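Local coordinates for protein folylpolyglutamate synthase/dihydrofolate synthase (Thermotoga maritima, PDB 1O5Z) that probably adds L-glutamate to tetrahydrofolate polyglutamates and to dihydropteroate, using ATP and magnesium, at residues 64-69 / 276-281; 83-88 / 153-158. One frame throughout, in Å; residues are numbered along the deposited sequence.

Both contacts lie within the Mur ligase middle domain, of the P-loop NTPase clan, with centres about 13 Å apart. Along the chain, interaction 2 is nested inside the loop closed by interaction 1: helix 63-77 comes first, strand 81-84 follows it directly, then strand 151-155, and finally helix 271-286. Interaction 2 joins two parallel neighbours of the mixed sheet, and interaction 1 packs the helix that covers one face of that sheet against the later helix. The two meet where Asn68 ND2 lies 3.3 Å from Tyr85 OH, a probable hydrogen bond. Sheet, helix 63-77 and helix 271-286 therefore form successive layers, with the sulfate-occupied start of helix 63-77 beside them, consistent with a nucleotide-binding core.

Interaction 1: 64-69 / 276-281; sequences GSVANM and AGVALK. With SO4 (sulfate ion), chain C.
Val66 and Met69, one helical turn apart, carry the apolar contact with Ala276, Val278 and Ala279. The axes of the two short helical segments approach to 8.7 Å, their directions 49° apart, a spacing that fits the small residues on the second helix. Val66 CG1, anti to the backbone N (chi1 167°), lies 4.0 Å from Ala279 CA. The other branch, Val66 CG2, is 4.0 Å from Val278 CB, and the two valine side chains cross at about a right angle. An alanine in place of Val66 would probably open a gap against Val278 and the Ala279 backbone. Met69 adds a second point of packing, its CB 3.8 Å from Ala279 CB. Beyond CG its chain is extended, bringing Met69 SD within 3.5 Å of Ala276 N.

Polar contacts gather at the start of helix 63-77. Gly64 N donates to sulfate O3 at 2.7 Å and Ser65 N to sulfate O4 at 3.0 Å, while Gly62 N and Asn304 ND2 bind the same ion. An anion held by backbone N-H groups here is consistent with a P-loop phosphate site, whereas the helix pairing itself rests on buried apolar packing.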
# COMPACT_ATOMS: atom_id res chain seq x y z
N GLY A 64 -2.82 -2.98 0.68
CA GLY A 64 -2.57 -2.15 -0.47
C GLY A 64 -2.60 -2.96 -1.74
O GLY A 64 -3.21 -2.51 -2.70
N SER A 65 -1.92 -4.10 -1.79
CA SER A 65 -1.93 -4.99 -3.00
C SER A 65 -3.31 -5.49 -3.30
O SER A 65 -3.72 -5.53 -4.47
CB SER A 65 -1.13 -6.27 -2.80
OG SER A 65 0.25 -6.07 -2.66
N VAL A 66 -4.02 -5.97 -2.26
CA VAL A 66 -5.37 -6.52 -2.48
C VAL A 66 -6.31 -5.41 -2.96
O VAL A 66 -7.07 -5.61 -3.91
CB VAL A 66 -5.94 -7.22 -1.24
CG1 VAL A 66 -7.43 -7.48 -1.42
CG2 VAL A 66 -5.18 -8.55 -0.96
N ALA A 67 -6.23 -4.23 -2.34
CA ALA A 67 -7.04 -3.10 -2.83
C ALA A 67 -6.77 -2.79 -4.30
O ALA A 67 -7.68 -2.61 -5.09
CB ALA A 67 -6.78 -1.83 -1.98
N ASN A 68 -5.49 -2.68 -4.63
CA ASN A 68 -5.04 -2.37 -5.98
C ASN A 68 -5.55 -3.40 -6.98
O ASN A 68 -6.03 -3.04 -8.03
CB ASN A 68 -3.52 -2.31 -6.06
CG ASN A 68 -3.06 -1.77 -7.37
OD1 ASN A 68 -2.64 -2.52 -8.26
ND2 ASN A 68 -3.15 -0.43 -7.52
N MET A 69 -5.42 -4.67 -6.62
CA MET A 69 -5.90 -5.75 -7.47
C MET A 69 -7.43 -5.68 -7.69
O MET A 69 -7.94 -5.81 -8.82
CB MET A 69 -5.53 -7.06 -6.82
CG MET A 69 -4.04 -7.37 -6.87
SD MET A 69 -3.68 -8.89 -5.94
CE MET A 69 -1.89 -8.97 -5.97
N ALA A 276 -3.71 -12.04 -4.47
CA ALA A 276 -4.60 -12.23 -5.64
C ALA A 276 -5.80 -13.16 -5.34
O ALA A 276 -6.92 -12.79 -5.64
CB ALA A 276 -3.80 -12.74 -6.84
N GLY A 277 -5.59 -14.30 -4.70
CA GLY A 277 -6.72 -15.12 -4.22
C GLY A 277 -7.66 -14.33 -3.31
O GLY A 277 -8.86 -14.40 -3.40
N VAL A 278 -7.10 -13.60 -2.39
CA VAL A 278 -7.92 -12.78 -1.49
C VAL A 278 -8.74 -11.77 -2.26
O VAL A 278 -9.91 -11.57 -1.95
CB VAL A 278 -7.06 -12.04 -0.42
CG1 VAL A 278 -7.94 -11.14 0.45
CG2 VAL A 278 -6.35 -13.01 0.44
N ALA A 279 -8.12 -11.10 -3.24
CA ALA A 279 -8.80 -10.12 -4.09
C ALA A 279 -9.98 -10.73 -4.88
O ALA A 279 -11.05 -10.11 -5.02
CB ALA A 279 -7.79 -9.50 -5.04
N LEU A 280 -9.77 -11.94 -5.42
CA LEU A 280 -10.78 -12.60 -6.21
C LEU A 280 -11.91 -13.06 -5.32
O LEU A 280 -13.08 -12.88 -5.67
CB LEU A 280 -10.19 -13.78 -7.01
CG LEU A 280 -9.07 -13.45 -8.04
CD1 LEU A 280 -8.71 -14.66 -8.94
CD2 LEU A 280 -9.46 -12.31 -8.89
N LYS A 281 -11.59 -13.64 -4.16
CA LYS A 281 -12.65 -13.92 -3.17
C LYS A 281 -13.38 -12.64 -2.76
O LYS A 281 -14.58 -12.62 -2.70
CB LYS A 281 -12.13 -14.66 -1.95
CG LYS A 281 -13.22 -15.30 -0.98
CD LYS A 281 -14.69 -15.47 -1.52
CE LYS A 281 -14.93 -16.72 -2.22
NZ LYS A 281 -16.23 -16.67 -3.01
S SO4 C . 0.70 -3.83 1.31
O1 SO4 C . 1.23 -4.60 2.43
O2 SO4 C . 1.65 -2.94 0.70
O3 SO4 C . -0.39 -3.05 1.92
O4 SO4 C . 0.23 -4.71 0.23

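Interaction 2: 83-88 / 153-158; sequences SYYSPH and VLEVGL
Tyr84 bonds to both flanking residues of Leu154. Tyr84 N donates to Val153 O at 2.9 Å, and Tyr84 O accepts from Glu155 N at 3.0 Å. Past these bonds the Glu155 side chain takes over from the backbone. With CG anti to the backbone N (chi1 179°), the extended chain brings Glu155 OE1 to Ser86 N, a weak bond of 3.3 Å. Glu155 OE1 also sits 3.4 Å from Tyr85 CB, beside the rim of the Tyr85 ring and roughly level with it, with ring and carboxylate planes 81° apart. Glu155 OE2 and Ser86 O, both acceptors, come within 3.4 Å of each other without bonding. A water joins Ser86 OG to Glu155 O, to which it donates.

The register, Ser83 with Val153 and Tyr84 with Leu154, is that of adjacent parallel strands in the P-loop NTPase-like sheet, where strand 151-155 lies between strands 81-84 and 53-58. Glu155 ends its strand close to Lys63, near a bound sulfate and an unidentified ligand that its OE1 hydrogen-bonds, a position resembling that of a Walker B acidic residue.

On the face bearing Tyr84 and Leu154, Tyr84 CB packs 3.7 Å from Leu154 CD2 against helix 132-146, and Tyr84 OH bonds to Thr137. Ser83 and Val153 face helix 63-77 instead; Ser83 CA makes a C-H...O contact of 3.2 Å with Val153 O, while the Ser83 and Tyr85 hydroxyls both bond to Glu100. Beyond the strands, just before a cis peptide to Pro87, Ser86 OG lies 3.4 Å from Gly157 CA.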
# COMPACT_ATOMS: atom_id res chain seq x y z
N SER A 83 -10.41 4.73 -5.76
CA SER A 83 -9.60 3.89 -4.91
C SER A 83 -8.76 4.78 -4.01
O SER A 83 -8.31 5.87 -4.39
CB SER A 83 -8.75 2.90 -5.74
OG SER A 83 -7.94 3.56 -6.70
N TYR A 84 -8.63 4.31 -2.78
CA TYR A 84 -8.08 5.08 -1.66
C TYR A 84 -6.96 4.31 -0.98
O TYR A 84 -7.20 3.22 -0.50
CB TYR A 84 -9.18 5.44 -0.66
CG TYR A 84 -8.65 6.32 0.40
CD1 TYR A 84 -8.02 7.51 0.08
CD2 TYR A 84 -8.73 5.97 1.73
CE1 TYR A 84 -7.50 8.34 1.07
CE2 TYR A 84 -8.20 6.77 2.72
CZ TYR A 84 -7.60 7.95 2.40
OH TYR A 84 -7.07 8.74 3.40
N TYR A 85 -5.74 4.88 -1.01
CA TYR A 85 -4.58 4.24 -0.42
C TYR A 85 -3.90 5.13 0.60
O TYR A 85 -4.14 6.32 0.65
CB TYR A 85 -3.57 3.85 -1.49
CG TYR A 85 -4.15 3.03 -2.63
CD1 TYR A 85 -4.82 3.65 -3.68
CD2 TYR A 85 -4.00 1.65 -2.69
CE1 TYR A 85 -5.30 2.90 -4.75
CE2 TYR A 85 -4.51 0.91 -3.75
CZ TYR A 85 -5.16 1.54 -4.77
OH TYR A 85 -5.66 0.81 -5.81
N SER A 86 -3.05 4.50 1.38
CA SER A 86 -2.15 5.16 2.35
C SER A 86 -1.02 4.20 2.65
O SER A 86 -1.24 3.00 2.66
CB SER A 86 -2.83 5.51 3.67
OG SER A 86 -3.49 4.37 4.22
N PRO A 87 0.19 4.70 2.86
CA PRO A 87 0.48 6.12 2.76
C PRO A 87 0.81 6.40 1.28
O PRO A 87 0.10 5.90 0.43
CB PRO A 87 1.66 6.27 3.72
CG PRO A 87 2.38 4.90 3.59
CD PRO A 87 1.37 3.90 3.16
N HIS A 88 1.84 7.15 0.93
CA HIS A 88 2.25 7.18 -0.45
C HIS A 88 3.71 7.01 -0.45
O HIS A 88 4.35 7.18 0.59
CB HIS A 88 1.85 8.50 -1.14
CG HIS A 88 2.48 9.74 -0.55
ND1 HIS A 88 1.81 10.58 0.32
CD2 HIS A 88 3.71 10.29 -0.73
CE1 HIS A 88 2.59 11.61 0.63
NE2 HIS A 88 3.75 11.45 0.02
N VAL A 153 -12.95 1.57 -3.64
CA VAL A 153 -12.16 0.56 -2.93
C VAL A 153 -11.28 1.28 -1.96
O VAL A 153 -10.50 2.15 -2.33
CB VAL A 153 -11.33 -0.27 -3.90
CG1 VAL A 153 -10.58 -1.38 -3.18
CG2 VAL A 153 -12.24 -0.87 -4.98
N LEU A 154 -11.41 0.92 -0.68
CA LEU A 154 -10.78 1.65 0.40
C LEU A 154 -9.84 0.77 1.17
O LEU A 154 -10.24 -0.20 1.77
CB LEU A 154 -11.85 2.17 1.34
CG LEU A 154 -12.99 2.87 0.60
CD1 LEU A 154 -14.20 2.92 1.51
CD2 LEU A 154 -12.53 4.22 0.21
N GLU A 155 -8.59 1.17 1.15
CA GLU A 155 -7.59 0.61 1.99
C GLU A 155 -7.64 1.28 3.40
O GLU A 155 -7.56 2.49 3.55
CB GLU A 155 -6.19 0.82 1.35
CG GLU A 155 -5.08 0.26 2.22
CD GLU A 155 -3.71 0.56 1.75
OE1 GLU A 155 -3.54 1.26 0.73
OE2 GLU A 155 -2.80 0.04 2.41
N VAL A 156 -7.72 0.44 4.43
CA VAL A 156 -7.65 0.89 5.79
C VAL A 156 -6.32 1.60 5.99
O VAL A 156 -5.26 1.14 5.49
CB VAL A 156 -7.76 -0.29 6.76
CG1 VAL A 156 -7.53 0.16 8.18
CG2 VAL A 156 -9.12 -1.02 6.59
N GLY A 157 -6.37 2.75 6.67
CA GLY A 157 -5.15 3.46 7.08
C GLY A 157 -4.35 2.64 8.08
O GLY A 157 -3.22 2.31 7.85
N LEU A 158 -5.01 2.25 9.16
CA LEU A 158 -4.39 1.62 10.29
C LEU A 158 -5.49 0.97 11.14
O LEU A 158 -6.52 1.61 11.38
CB LEU A 158 -3.65 2.69 11.10
CG LEU A 158 -3.10 2.32 12.44
CD1 LEU A 158 -1.91 1.39 12.26
CD2 LEU A 158 -2.65 3.56 13.17
O HOH W 1 -6.13 4.43 2.88